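Local coordinates for uncharacterized protein (Bacteroides fragilis, PDB 3EUR) that is of unknown function but has a thioredoxin-like domain, which suggests, without proving, a role related to thiol-disulfide chemistry, at residues F29-N40 with I114-K124; G52-F62 with L133-A141. All coordinates share one frame; numbering follows the deposited sequence.

Contact 1: residues F29-N40 with I114-K124; sequences FPAEYTLLFINN and IPTLYLLDKNK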
loop_
_atom_site.group_PDB
_atom_site.type_symbol
_atom_site.label_atom_id
_atom_site.label_comp_id
_atom_site.label_asym_id
_atom_site.label_seq_id
_atom_site.Cartn_x
_atom_site.Cartn_y
_atom_site.Cartn_z
ATOM N N PHE A 29 7.425 -1.144 9.749
ATOM C CA PHE A 29 5.976 -1.386 9.816
ATOM C C PHE A 29 5.705 -2.818 10.174
ATOM O O PHE A 29 6.009 -3.706 9.381
ATOM C CB PHE A 29 5.394 -1.050 8.448
ATOM C CG PHE A 29 3.894 -1.113 8.362
ATOM C CD1 PHE A 29 3.138 -0.083 8.900
ATOM C CD2 PHE A 29 3.229 -2.137 7.713
ATOM C CE1 PHE A 29 1.748 -0.096 8.794
ATOM C CE2 PHE A 29 1.864 -2.149 7.599
ATOM C CZ PHE A 29 1.114 -1.116 8.130
ATOM N N PRO A 30 5.116 -3.104 11.350
ATOM C CA PRO A 30 4.987 -4.510 11.752
ATOM C C PRO A 30 3.731 -5.183 11.241
ATOM O O PRO A 30 2.642 -4.690 11.508
ATOM C CB PRO A 30 4.974 -4.410 13.297
ATOM C CG PRO A 30 4.267 -3.101 13.553
ATOM C CD PRO A 30 4.747 -2.173 12.439
ATOM N N ALA A 31 3.889 -6.300 10.572
ATOM C CA ALA A 31 2.729 -7.069 10.108
ATOM C C ALA A 31 3.195 -8.421 9.618
ATOM O O ALA A 31 4.215 -8.495 8.914
ATOM C CB ALA A 31 1.959 -6.357 9.013
ATOM N N GLU A 32 2.439 -9.484 9.889
ATOM C CA GLU A 32 2.749 -10.776 9.269
ATOM C C GLU A 32 2.688 -10.650 7.735
ATOM O O GLU A 32 3.516 -11.232 7.039
ATOM C CB GLU A 32 1.820 -11.856 9.778
ATOM C CG GLU A 32 2.177 -13.240 9.244
ATOM C CD GLU A 32 1.226 -14.332 9.677
ATOM O OE1 GLU A 32 0.047 -14.039 9.817
ATOM O OE2 GLU A 32 1.700 -15.481 9.880
ATOM N N TYR A 33 1.706 -9.908 7.252
ATOM C CA TYR A 33 1.586 -9.561 5.833
ATOM C C TYR A 33 1.363 -8.076 5.737
ATOM O O TYR A 33 0.430 -7.547 6.378
ATOM C CB TYR A 33 0.369 -10.261 5.175
ATOM C CG TYR A 33 0.442 -11.741 5.189
ATOM C CD1 TYR A 33 1.010 -12.438 4.137
ATOM C CD2 TYR A 33 -0.070 -12.472 6.238
ATOM C CE1 TYR A 33 1.045 -13.819 4.137
ATOM C CE2 TYR A 33 -0.030 -13.838 6.249
ATOM C CZ TYR A 33 0.520 -14.535 5.203
ATOM O OH TYR A 33 0.558 -15.900 5.202
ATOM N N THR A 34 2.127 -7.386 4.882
ATOM C CA THR A 34 1.842 -6.018 4.548
ATOM C C THR A 34 1.260 -5.969 3.133
ATOM O O THR A 34 1.867 -6.518 2.203
ATOM C CB THR A 34 3.100 -5.114 4.620
ATOM O OG1 THR A 34 3.582 -5.057 5.945
ATOM C CG2 THR A 34 2.832 -3.732 4.120
ATOM N N LEU A 35 0.109 -5.338 2.976
ATOM C CA LEU A 35 -0.439 -5.059 1.671
ATOM C C LEU A 35 -0.144 -3.599 1.349
ATOM O O LEU A 35 -0.745 -2.705 1.927
ATOM C CB LEU A 35 -1.941 -5.351 1.629
ATOM C CG LEU A 35 -2.597 -5.250 0.246
ATOM C CD1 LEU A 35 -1.922 -6.168 -0.776
ATOM C CD2 LEU A 35 -4.099 -5.620 0.398
ATOM N N LEU A 36 0.886 -3.400 0.528
ATOM C CA LEU A 36 1.309 -2.092 0.136
ATOM C C LEU A 36 0.461 -1.630 -1.055
ATOM O O LEU A 36 0.411 -2.303 -2.071
ATOM C CB LEU A 36 2.804 -2.131 -0.254
ATOM C CG LEU A 36 3.414 -0.831 -0.777
ATOM C CD1 LEU A 36 3.402 0.234 0.310
ATOM C CD2 LEU A 36 4.824 -1.061 -1.241
ATOM N N PHE A 37 -0.226 -0.520 -0.857
ATOM C CA PHE A 37 -1.202 0.006 -1.780
ATOM C C PHE A 37 -0.751 1.377 -2.261
ATOM O O PHE A 37 -0.931 2.359 -1.564
ATOM C CB PHE A 37 -2.560 -0.002 -1.075
ATOM C CG PHE A 37 -3.695 0.705 -1.791
ATOM C CD1 PHE A 37 -3.762 0.868 -3.177
ATOM C CD2 PHE A 37 -4.782 1.147 -1.046
ATOM C CE1 PHE A 37 -4.834 1.510 -3.753
ATOM C CE2 PHE A 37 -5.847 1.787 -1.633
ATOM C CZ PHE A 37 -5.883 1.952 -2.991
ATOM N N ILE A 38 -0.141 1.435 -3.444
ATOM C CA ILE A 38 0.363 2.697 -4.016
ATOM C C ILE A 38 -0.769 3.331 -4.765
ATOM O O ILE A 38 -1.338 2.712 -5.649
ATOM C CB ILE A 38 1.578 2.474 -4.910
ATOM C CG1 ILE A 38 2.626 1.585 -4.243
ATOM C CG2 ILE A 38 2.131 3.813 -5.345
ATOM C CD1 ILE A 38 3.824 1.203 -5.125
ATOM N N ASN A 39 -1.145 4.553 -4.412
ATOM C CA ASN A 39 -2.426 5.122 -4.889
ATOM C C ASN A 39 -2.217 6.585 -5.212
ATOM O O ASN A 39 -1.310 7.235 -4.680
ATOM C CB ASN A 39 -3.471 4.953 -3.803
ATOM C CG ASN A 39 -3.145 5.711 -2.573
ATOM O OD1 ASN A 39 -2.522 5.195 -1.616
ATOM N ND2 ASN A 39 -3.469 6.940 -2.577
ATOM N N ASN A 40 -3.058 7.102 -6.082
ATOM C CA ASN A 40 -3.167 8.550 -6.237
ATOM C C ASN A 40 -4.626 8.658 -6.280
ATOM O O ASN A 40 -5.243 8.242 -7.263
ATOM C CB ASN A 40 -2.503 9.101 -7.529
ATOM C CG ASN A 40 -2.640 10.586 -7.614
ATOM O OD1 ASN A 40 -3.675 11.130 -7.221
ATOM N ND2 ASN A 40 -1.599 11.268 -8.095
ATOM N N ILE A 114 -0.287 2.875 -11.415
ATOM C CA ILE A 114 -1.035 3.124 -10.137
ATOM C C ILE A 114 -2.521 3.184 -10.429
ATOM O O ILE A 114 -2.911 3.755 -11.458
ATOM C CB ILE A 114 -0.659 4.497 -9.499
ATOM C CG1 ILE A 114 0.618 4.348 -8.696
ATOM C CG2 ILE A 114 -1.826 5.065 -8.564
ATOM C CD1 ILE A 114 1.388 3.071 -8.921
ATOM N N PRO A 115 -3.405 2.603 -9.603
ATOM C CA PRO A 115 -3.080 1.962 -8.320
ATOM C C PRO A 115 -2.477 0.597 -8.477
ATOM O O PRO A 115 -2.805 -0.129 -9.338
ATOM C CB PRO A 115 -4.449 1.818 -7.667
ATOM C CG PRO A 115 -5.360 1.695 -8.775
ATOM C CD PRO A 115 -4.851 2.614 -9.801
ATOM N N THR A 116 -1.550 0.294 -7.572
ATOM C CA THR A 116 -0.835 -0.974 -7.574
ATOM C C THR A 116 -0.640 -1.556 -6.175
ATOM O O THR A 116 -0.380 -0.857 -5.196
ATOM C CB THR A 116 0.542 -0.840 -8.255
ATOM O OG1 THR A 116 0.454 0.092 -9.339
ATOM C CG2 THR A 116 1.006 -2.187 -8.787
ATOM N N LEU A 117 -0.773 -2.874 -6.106
ATOM C CA LEU A 117 -0.618 -3.645 -4.880
ATOM C C LEU A 117 0.618 -4.501 -4.883
ATOM O O LEU A 117 0.939 -5.146 -5.872
ATOM C CB LEU A 117 -1.836 -4.563 -4.691
ATOM C CG LEU A 117 -3.185 -3.902 -4.541
ATOM C CD1 LEU A 117 -4.281 -4.980 -4.515
ATOM C CD2 LEU A 117 -3.271 -3.056 -3.277
ATOM N N TYR A 118 1.301 -4.518 -3.744
ATOM C CA TYR A 118 2.332 -5.510 -3.439
ATOM C C TYR A 118 1.942 -6.222 -2.160
ATOM O O TYR A 118 1.546 -5.571 -1.208
ATOM C CB TYR A 118 3.725 -4.875 -3.227
ATOM C CG TYR A 118 4.367 -4.294 -4.431
ATOM C CD1 TYR A 118 5.466 -4.938 -4.986
ATOM C CD2 TYR A 118 3.882 -3.178 -5.044
ATOM C CE1 TYR A 118 6.113 -4.464 -6.090
ATOM C CE2 TYR A 118 4.523 -2.666 -6.229
ATOM C CZ TYR A 118 5.616 -3.367 -6.733
ATOM O OH TYR A 118 6.261 -2.901 -7.882
ATOM N N LEU A 119 2.077 -7.544 -2.133
ATOM C CA LEU A 119 1.899 -8.307 -0.909
ATOM C C LEU A 119 3.271 -8.711 -0.420
ATOM O O LEU A 119 4.051 -9.308 -1.169
ATOM C CB LEU A 119 1.009 -9.528 -1.128
ATOM C CG LEU A 119 0.676 -10.323 0.147
ATOM C CD1 LEU A 119 -0.203 -9.586 1.070
ATOM C CD2 LEU A 119 0.092 -11.705 -0.226
ATOM N N LEU A 120 3.573 -8.338 0.827
ATOM C CA LEU A 120 4.883 -8.531 1.434
ATOM C C LEU A 120 4.766 -9.394 2.694
ATOM O O LEU A 120 3.756 -9.293 3.421
ATOM C CB LEU A 120 5.478 -7.176 1.839
ATOM C CG LEU A 120 5.463 -6.083 0.797
ATOM C CD1 LEU A 120 6.035 -4.772 1.367
ATOM C CD2 LEU A 120 6.178 -6.455 -0.477
ATOM N N ASP A 121 5.754 -10.236 2.953
ATOM C CA ASP A 121 5.775 -11.020 4.169
ATOM C C ASP A 121 6.320 -10.184 5.342
ATOM O O ASP A 121 6.524 -8.980 5.230
ATOM C CB ASP A 121 6.511 -12.367 3.971
ATOM C CG ASP A 121 8.020 -12.273 3.995
ATOM O OD1 ASP A 121 8.599 -11.157 4.175
ATOM O OD2 ASP A 121 8.625 -13.347 3.862
ATOM N N LYS A 122 6.528 -10.852 6.477
ATOM C CA LYS A 122 6.893 -10.152 7.698
ATOM C C LYS A 122 8.209 -9.407 7.579
ATOM O O LYS A 122 8.420 -8.409 8.271
ATOM C CB LYS A 122 6.920 -11.075 8.913
ATOM C CG LYS A 122 7.977 -12.116 8.914
ATOM C CD LYS A 122 7.931 -13.003 10.126
ATOM C CE LYS A 122 9.092 -13.957 10.157
ATOM N NZ LYS A 122 9.084 -14.793 11.375
ATOM N N ASN A 123 9.098 -9.920 6.734
ATOM C CA ASN A 123 10.416 -9.329 6.480
ATOM C C ASN A 123 10.421 -8.373 5.310
ATOM O O ASN A 123 11.462 -7.899 4.906
ATOM C CB ASN A 123 11.443 -10.416 6.252
ATOM C CG ASN A 123 11.524 -11.407 7.393
ATOM O OD1 ASN A 123 11.514 -12.662 7.151
ATOM N ND2 ASN A 123 11.648 -10.942 8.574
ATOM N N LYS A 124 9.255 -8.127 4.730
ATOM C CA LYS A 124 9.099 -7.268 3.543
ATOM C C LYS A 124 9.621 -7.928 2.260
ATOM O O LYS A 124 9.808 -7.235 1.263
ATOM C CB LYS A 124 9.620 -5.854 3.729
ATOM C CG LYS A 124 9.110 -5.217 5.030
ATOM C CD LYS A 124 7.595 -5.129 5.135
ATOM C CE LYS A 124 7.089 -4.505 6.422
ATOM N NZ LYS A 124 7.333 -5.336 7.624
HETATM O O HOH W 1 5.220 -7.101 6.805
HETATM O O HOH W 2 6.811 -6.980 10.141
HETATM O O HOH W 3 5.106 -13.376 6.987
#

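Contact 2: residues G52-F62 with L133-A141; sequences GLKASPVINGF and LQKVEQYLA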
loop_
_atom_site.group_PDB
_atom_site.type_symbol
_atom_site.label_atom_id
_atom_site.label_comp_id
_atom_site.label_asym_id
_atom_site.label_seq_id
_atom_site.Cartn_x
_atom_site.Cartn_y
_atom_site.Cartn_z
ATOM N N GLY A 52 -13.051 -2.109 -3.284
ATOM C CA GLY A 52 -12.783 -3.522 -3.366
ATOM C C GLY A 52 -12.082 -4.079 -2.157
ATOM O O GLY A 52 -12.404 -5.187 -1.679
ATOM N N LEU A 53 -11.086 -3.335 -1.672
ATOM C CA LEU A 53 -10.363 -3.760 -0.470
ATOM C C LEU A 53 -11.277 -3.774 0.745
ATOM O O LEU A 53 -11.238 -4.715 1.547
ATOM C CB LEU A 53 -9.189 -2.796 -0.221
ATOM C CG LEU A 53 -7.972 -2.945 -1.127
ATOM C CD1 LEU A 53 -7.126 -1.667 -1.053
ATOM C CD2 LEU A 53 -7.163 -4.196 -0.766
ATOM N N LYS A 54 -12.145 -2.769 0.847
ATOM C CA LYS A 54 -13.110 -2.722 1.970
ATOM C C LYS A 54 -14.096 -3.902 1.908
ATOM O O LYS A 54 -14.515 -4.428 2.942
ATOM C CB LYS A 54 -13.888 -1.416 1.947
ATOM C CG LYS A 54 -13.102 -0.236 2.290
ATOM C CD LYS A 54 -13.974 1.060 2.127
ATOM C CE LYS A 54 -13.301 2.290 2.612
ATOM N NZ LYS A 54 -14.159 3.462 2.448
ATOM N N ALA A 55 -14.481 -4.317 0.702
ATOM C CA ALA A 55 -15.555 -5.316 0.518
ATOM C C ALA A 55 -15.038 -6.739 0.598
ATOM O O ALA A 55 -15.792 -7.662 0.898
ATOM C CB ALA A 55 -16.245 -5.154 -0.842
ATOM N N SER A 56 -13.756 -6.963 0.355
ATOM C CA SER A 56 -13.224 -8.310 0.136
ATOM C C SER A 56 -13.378 -9.205 1.372
ATOM O O SER A 56 -12.778 -8.933 2.413
ATOM C CB SER A 56 -11.735 -8.230 -0.159
ATOM O OG SER A 56 -11.149 -9.496 -0.152
ATOM N N PRO A 57 -14.110 -10.319 1.252
ATOM C CA PRO A 57 -14.196 -11.255 2.373
ATOM C C PRO A 57 -12.820 -11.743 2.808
ATOM O O PRO A 57 -12.505 -11.764 4.002
ATOM C CB PRO A 57 -15.048 -12.399 1.807
ATOM C CG PRO A 57 -15.958 -11.684 0.859
ATOM C CD PRO A 57 -15.086 -10.646 0.206
ATOM N N VAL A 58 -11.999 -12.164 1.859
ATOM C CA VAL A 58 -10.709 -12.723 2.217
ATOM C C VAL A 58 -9.814 -11.729 2.916
ATOM O O VAL A 58 -9.223 -12.004 3.959
ATOM C CB VAL A 58 -10.002 -13.391 1.026
ATOM C CG1 VAL A 58 -8.556 -13.693 1.325
ATOM C CG2 VAL A 58 -10.783 -14.601 0.564
ATOM N N ILE A 59 -9.704 -10.539 2.361
ATOM C CA ILE A 59 -8.821 -9.563 2.982
ATOM C C ILE A 59 -9.341 -9.187 4.348
ATOM O O ILE A 59 -8.544 -9.049 5.293
ATOM C CB ILE A 59 -8.580 -8.361 2.047
ATOM C CG1 ILE A 59 -7.713 -8.868 0.829
ATOM C CG2 ILE A 59 -7.941 -7.193 2.819
ATOM C CD1 ILE A 59 -7.561 -8.057 -0.465
ATOM N N ASN A 60 -10.654 -8.978 4.480
ATOM C CA ASN A 60 -11.289 -8.639 5.776
ATOM C C ASN A 60 -11.030 -9.734 6.842
ATOM O O ASN A 60 -10.853 -9.447 8.008
ATOM C CB ASN A 60 -12.806 -8.353 5.623
ATOM C CG ASN A 60 -13.068 -6.921 5.189
ATOM O OD1 ASN A 60 -12.886 -6.520 3.969
ATOM N ND2 ASN A 60 -13.266 -6.100 6.186
ATOM N N GLY A 61 -11.006 -10.999 6.449
ATOM C CA GLY A 61 -10.709 -12.046 7.409
ATOM C C GLY A 61 -9.285 -11.883 7.927
ATOM O O GLY A 61 -9.015 -12.031 9.132
ATOM N N PHE A 62 -8.354 -11.614 7.034
ATOM C CA PHE A 62 -6.953 -11.446 7.433
ATOM C C PHE A 62 -6.709 -10.158 8.254
ATOM O O PHE A 62 -5.884 -10.183 9.178
ATOM C CB PHE A 62 -6.052 -11.454 6.199
ATOM C CG PHE A 62 -5.632 -12.857 5.779
ATOM C CD1 PHE A 62 -6.520 -13.713 5.132
ATOM C CD2 PHE A 62 -4.378 -13.337 6.055
ATOM C CE1 PHE A 62 -6.142 -14.970 4.771
ATOM C CE2 PHE A 62 -3.992 -14.576 5.681
ATOM C CZ PHE A 62 -4.901 -15.435 5.047
ATOM N N LEU A 133 -6.297 -7.135 -7.058
ATOM C CA LEU A 133 -6.941 -7.511 -5.826
ATOM C C LEU A 133 -7.326 -8.973 -5.844
ATOM O O LEU A 133 -7.134 -9.708 -4.856
ATOM C CB LEU A 133 -8.149 -6.622 -5.563
ATOM C CG LEU A 133 -8.830 -6.875 -4.209
ATOM C CD1 LEU A 133 -7.862 -6.844 -3.041
ATOM C CD2 LEU A 133 -9.909 -5.817 -4.006
ATOM N N GLN A 134 -7.875 -9.465 -6.965
ATOM C CA GLN A 134 -8.277 -10.864 -6.987
ATOM C C GLN A 134 -7.108 -11.834 -6.853
ATOM O O GLN A 134 -7.230 -12.898 -6.234
ATOM C CB GLN A 134 -9.178 -11.140 -8.173
ATOM C CG GLN A 134 -8.557 -11.082 -9.508
ATOM C CD GLN A 134 -9.577 -11.475 -10.589
ATOM O OE1 GLN A 134 -10.478 -10.763 -10.770
ATOM N NE2 GLN A 134 -9.384 -12.589 -11.261
ATOM N N LYS A 135 -5.945 -11.467 -7.376
ATOM C CA LYS A 135 -4.770 -12.312 -7.189
ATOM C C LYS A 135 -4.323 -12.338 -5.706
ATOM O O LYS A 135 -3.939 -13.354 -5.196
ATOM C CB LYS A 135 -3.643 -11.829 -8.083
ATOM C CG LYS A 135 -2.364 -12.532 -7.960
ATOM C CD LYS A 135 -2.463 -13.969 -8.362
ATOM C CE LYS A 135 -1.064 -14.603 -8.489
ATOM N NZ LYS A 135 -1.165 -16.104 -8.381
ATOM N N VAL A 136 -4.395 -11.189 -5.034
ATOM C CA VAL A 136 -4.088 -11.157 -3.602
ATOM C C VAL A 136 -5.065 -12.067 -2.847
ATOM O O VAL A 136 -4.641 -12.855 -1.993
ATOM C CB VAL A 136 -4.129 -9.716 -3.051
ATOM C CG1 VAL A 136 -3.974 -9.692 -1.526
ATOM C CG2 VAL A 136 -3.051 -8.845 -3.719
ATOM N N GLU A 137 -6.351 -11.997 -3.179
ATOM C CA GLU A 137 -7.343 -12.825 -2.494
ATOM C C GLU A 137 -7.057 -14.298 -2.723
ATOM O O GLU A 137 -7.149 -15.119 -1.821
ATOM C CB GLU A 137 -8.762 -12.482 -2.968
ATOM C CG GLU A 137 -9.222 -11.086 -2.627
ATOM C CD GLU A 137 -10.543 -10.787 -3.296
ATOM O OE1 GLU A 137 -10.577 -10.773 -4.561
ATOM O OE2 GLU A 137 -11.549 -10.545 -2.585
ATOM N N GLN A 138 -6.748 -14.660 -3.975
ATOM C CA GLN A 138 -6.445 -16.042 -4.283
ATOM C C GLN A 138 -5.236 -16.554 -3.507
ATOM O O GLN A 138 -5.250 -17.661 -2.971
ATOM C CB GLN A 138 -6.241 -16.203 -5.787
ATOM C CG GLN A 138 -6.251 -17.629 -6.221
ATOM C CD GLN A 138 -5.770 -17.815 -7.637
ATOM O OE1 GLN A 138 -6.056 -16.996 -8.529
ATOM N NE2 GLN A 138 -5.017 -18.911 -7.861
ATOM N N TYR A 139 -4.194 -15.742 -3.448
ATOM C CA TYR A 139 -2.973 -16.129 -2.732
ATOM C C TYR A 139 -3.273 -16.378 -1.264
ATOM O O TYR A 139 -2.852 -17.364 -0.675
ATOM C CB TYR A 139 -1.962 -15.007 -2.903
ATOM C CG TYR A 139 -0.626 -15.322 -2.293
ATOM C CD1 TYR A 139 0.395 -15.843 -3.056
ATOM C CD2 TYR A 139 -0.373 -15.120 -0.957
ATOM C CE1 TYR A 139 1.633 -16.151 -2.520
ATOM C CE2 TYR A 139 0.863 -15.438 -0.402
ATOM C CZ TYR A 139 1.852 -15.954 -1.191
ATOM O OH TYR A 139 3.096 -16.278 -0.687
ATOM N N LEU A 140 -4.006 -15.442 -0.651
ATOM C CA LEU A 140 -4.275 -15.542 0.772
ATOM C C LEU A 140 -5.261 -16.662 1.123
ATOM O O LEU A 140 -5.213 -17.214 2.219
ATOM C CB LEU A 140 -4.818 -14.219 1.317
ATOM C CG LEU A 140 -3.827 -13.048 1.339
ATOM C CD1 LEU A 140 -4.597 -11.769 1.650
ATOM C CD2 LEU A 140 -2.643 -13.368 2.298
ATOM N N ALA A 141 -6.191 -16.994 0.234
ATOM C CA ALA A 141 -7.162 -18.060 0.494
ATOM C C ALA A 141 -6.560 -19.452 0.327
ATOM O O ALA A 141 -7.132 -20.448 0.716
ATOM C CB ALA A 141 -8.354 -17.845 -0.420
HETATM O O HOH W 4 -12.678 -12.455 -1.006
#

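Contact 1: residues F29-N40 with I114-K124
K124 reaches across to T34, in strand 33-38, and to F29 just ahead of that strand. From CB its chain sets out with CG beside the backbone N (chi1 -49°), and a bend at chi2 turns it toward T34. CD comes to 4.1 Å from T34 OG1, then CE to 3.6 Å from the same hydroxyl oxygen. A second bend, at chi4 (-68°), leaves NZ 2.7 Å from F29 O, a hydrogen bond with NZ nearly in line with the C=O of F29. The ammonium makes a weak hydrogen bond to K122 O and also donates to water 1, which accepts a second proton from T34 OG1 and donates to A31 O and D121 O, so one water pins the loop before one strand to the type I turn D121-K124 after the other. D121 OD1 closes an Asx turn there by accepting from N123 N.

The two strands are antiparallel neighbours in the mixed sheet of the thioredoxin-like fold, with 116-120 next to 33-38 and strand 68-74 on the far side of 33-38. T34, L36 and I38 form hydrogen-bonded pairs with L120, Y118 and T116; Y118 N to L36 O is straight, 166° at the hydrogen.

One face carries I38, whose CD1 touches Y118 CE2. On the other face the F37 ring takes P115 CB at its edge, in plane, 3.9 Å from CE1. F37 CB meets L117 CD2 at 3.8 Å.

Contact 2: residues G52-F62 with L133-A141
F62 lays one face of its ring over L140 CB, which stands 4.1 Å from the ring centroid, a CH-pi contact displaced toward the rim. On the same side of the ring, L140 CD2 comes 3.8 Å from F62 CE2. This is helix-on-helix packing on one side of the thioredoxin-like sheet: the 57-62 part of helix 57-64 and helix 133-141 run at 56° to each other, their axes 9.2 Å apart at closest approach, and both share that side with helix 44-55. Beneath them, L140 rests on Y33 and L119, and V136 on L35 and L117.

I59 is a knob in a hole made by L133, V136, E137 and L140. Its CG1 is anti to the carbonyl carbon, and the extended chain carries CD1 in among them, 4.1 Å from V136 CG1 and likewise close to E137 CG, though the exact place of this methyl against L133 is doubtful. The I59 and E137 side chains cross at about a right angle. Beside I59 on its own helix, V58 sets CG1 3.8 Å from L140 CB, and V58 CG2 brushes A141 CB. At the end where helix 44-55 finishes, L133 splits its two methyls: CD1 meets L53 CD2, while CD2 sits against the G52 backbone, where there is no side chain to stand in its way.

S56, between the two helices of its segment, is the N-cap of helix 57-64. Its OG accepts from I59 N in a nearly straight bond, 170° at the hydrogen, and donates in turn to E137. Water 4 joins the same carboxylate oxygen to V58 N. The serine hydroxyl approaches E137 OE2 on the anti side at 2.7 Å, 25° out of the carboxylate plane.

In the fold
From the N terminus the chain makes two short strands, 15-18 and 23-25, before entering strand 33-38, the first partner of contact 1. After a short loop it enters helix 44-55 and then helix 57-64, the first side of contact 2. Strands 68-74 and 94-97 follow before strand 116-120 returns to close contact 1; strand 126-131 then leads to helix 133-141, which closes contact 2. The two loops therefore cross, each opening before the other shuts. Contact 1 joins neighbouring strands within the sheet, and contact 2 joins helices lying on it. They meet directly: L35 CD2 is 3.6 Å from L53 CD2, and L119 CD2 lies against Y139 CD2.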